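Local coordinates for bacterial bifunctional deaminase-reductase C-terminal domain-containing protein (Corynebacterium diphtheriae, PDB 2P4G) that is a pyrimidine reductase-like protein of the RibD C-terminal family, probably an NADP-dependent reductase acting in riboflavin biosynthesis, at the interface of chains A and B. Sequence-based numbering; all coordinates share one arbitrary frame. Chains: chain A/B, Hypothetical protein.

The interface of chains A and B. Residues chain A 237-241; chain B 44, 218-220.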
loop_
_atom_site.group_PDB
_atom_site.type_symbol
_atom_site.label_atom_id
_atom_site.label_comp_id
_atom_site.label_asym_id
_atom_site.label_seq_id
_atom_site.Cartn_x
_atom_site.Cartn_y
_atom_site.Cartn_z
ATOM N N PHE A 237 12.857 0.013 -9.773
ATOM C CA PHE A 237 13.574 0.742 -8.727
ATOM C C PHE A 237 12.918 0.671 -7.361
ATOM O O PHE A 237 11.708 0.469 -7.240
ATOM C CB PHE A 237 13.725 2.213 -9.101
ATOM C CG PHE A 237 12.480 3.010 -8.906
ATOM C CD1 PHE A 237 12.203 3.579 -7.671
ATOM C CD2 PHE A 237 11.594 3.177 -9.944
ATOM C CE1 PHE A 237 11.075 4.290 -7.461
ATOM C CE2 PHE A 237 10.471 3.892 -9.765
ATOM C CZ PHE A 237 10.191 4.456 -8.514
ATOM N N THR A 238 13.737 0.886 -6.338
ATOM C CA THR A 238 13.251 1.084 -4.983
ATOM C C THR A 238 13.729 2.437 -4.466
ATOM O O THR A 238 14.702 2.979 -4.964
ATOM C CB THR A 238 13.783 0.001 -4.055
ATOM O OG1 THR A 238 15.191 0.193 -3.881
ATOM C CG2 THR A 238 13.522 -1.388 -4.636
ATOM N N THR A 239 13.044 2.989 -3.476
ATOM C CA THR A 239 13.559 4.158 -2.777
ATOM C C THR A 239 13.032 4.204 -1.366
ATOM O O THR A 239 11.983 3.646 -1.085
ATOM C CB THR A 239 13.211 5.492 -3.489
ATOM O OG1 THR A 239 13.760 6.587 -2.736
ATOM C CG2 THR A 239 11.727 5.689 -3.632
ATOM N N ARG A 240 13.768 4.869 -0.484
ATOM C CA ARG A 240 13.294 5.093 0.863
ATOM C C ARG A 240 12.773 6.515 1.067
ATOM O O ARG A 240 13.126 7.481 0.335
ATOM C CB ARG A 240 14.337 4.708 1.924
ATOM C CG ARG A 240 13.698 4.005 3.183
ATOM C CD ARG A 240 14.707 3.718 4.277
ATOM N NE ARG A 240 14.132 3.728 5.631
ATOM C CZ ARG A 240 13.801 4.825 6.325
ATOM N NH1 ARG A 240 13.956 6.042 5.802
ATOM N NH2 ARG A 240 13.296 4.706 7.555
ATOM N N LEU A 241 11.885 6.600 2.059
ATOM C CA LEU A 241 11.113 7.784 2.342
ATOM C C LEU A 241 11.371 8.159 3.773
ATOM O O LEU A 241 11.778 7.303 4.569
ATOM C CB LEU A 241 9.638 7.476 2.145
ATOM C CG LEU A 241 9.202 7.018 0.749
ATOM C CD1 LEU A 241 7.698 6.637 0.715
ATOM C CD2 LEU A 241 9.503 8.120 -0.272
ATOM N N ILE B 44 4.801 1.201 0.784
ATOM C CA ILE B 44 3.664 2.085 0.559
ATOM C C ILE B 44 2.872 1.732 -0.715
ATOM O O ILE B 44 1.672 2.025 -0.830
ATOM C CB ILE B 44 4.057 3.580 0.539
ATOM C CG1 ILE B 44 4.986 3.911 -0.638
ATOM C CG2 ILE B 44 4.651 3.982 1.903
ATOM C CD1 ILE B 44 4.777 5.299 -1.232
ATOM N N PRO B 218 8.353 2.999 5.153
ATOM C CA PRO B 218 8.662 4.165 4.352
ATOM C C PRO B 218 9.513 3.801 3.128
ATOM O O PRO B 218 10.627 4.299 2.963
ATOM C CB PRO B 218 9.435 5.037 5.338
ATOM C CG PRO B 218 10.155 4.040 6.207
ATOM C CD PRO B 218 9.141 2.966 6.406
ATOM N N ASN B 219 9.010 2.920 2.274
ATOM C CA ASN B 219 9.700 2.642 1.022
ATOM C C ASN B 219 8.799 2.331 -0.166
ATOM O O ASN B 219 7.629 1.994 -0.016
ATOM C CB ASN B 219 10.820 1.602 1.199
ATOM C CG ASN B 219 10.439 0.474 2.097
ATOM O OD1 ASN B 219 10.998 0.305 3.195
ATOM N ND2 ASN B 219 9.473 -0.312 1.651
ATOM N N ILE B 220 9.357 2.542 -1.350
ATOM C CA ILE B 220 8.696 2.277 -2.626
ATOM C C ILE B 220 9.461 1.162 -3.288
ATOM O O ILE B 220 10.654 1.236 -3.374
ATOM C CB ILE B 220 8.778 3.479 -3.563
ATOM C CG1 ILE B 220 8.003 4.664 -2.968
ATOM C CG2 ILE B 220 8.327 3.083 -4.959
ATOM C CD1 ILE B 220 7.964 5.892 -3.837
#
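A:Thr239 and B:Ile220 pair as neighbours in an antiparallel beta bridge that joins strands of two copies of one protein across a two-fold interface; the pairing continues sheet from chain to chain and probably helps hold a dimer. The backbone of A:Thr239 bonds B:Ile220 twice. Its N gives a hydrogen bond to B:Ile220 O at 3.0 Å. In return, A:Thr239 O accepts from B:Ile220 N at 2.9 Å. Two residues further along strand A, A:Leu241 N donates to B:Pro218 O at 2.8 Å, from 37° above the carbonyl plane. Proline, lacking an N-H, can still offer its carbonyl here, just before the partner strand begins.

Beta-branched side chains suit the extended pair. The OG1 of A:Thr239 lies anti to its backbone N (chi1 -180°), which sets CG2 between N and the carbonyl carbon; this methyl lies alongside B:Ile220, 3.7 Å from its CB, both side chains pointing the same way. B:Ile220 divides its two branches: CG2 meets the ring carbon CE1 of A:Phe237 at 3.9 Å, crossing it obliquely, while CD1 stays by the threonine methyl. A:Leu241, with CG anti to its carbonyl carbon (chi1 -60°), sends CD1 tip to tip against CD1 of B:Ile44, 3.8 Å away, adding an apolar contact beside the backbone bonds.

A:Arg240 runs alongside B:Pro218, its chain extended from CG to NE. The proline CG sits 3.4 Å above one guanidinium face, offset toward the rim, a packing that uses the flat face and need not engage the in-plane N-H groups. A second antiparallel bridge pairs A:Arg240 with B:Asn219.

The A side is the start of strand 237-248, and the B side is the short strand 219-222 with the residue preceding it, directly after strand 211-217; B:Ile44 follows strand 35-43.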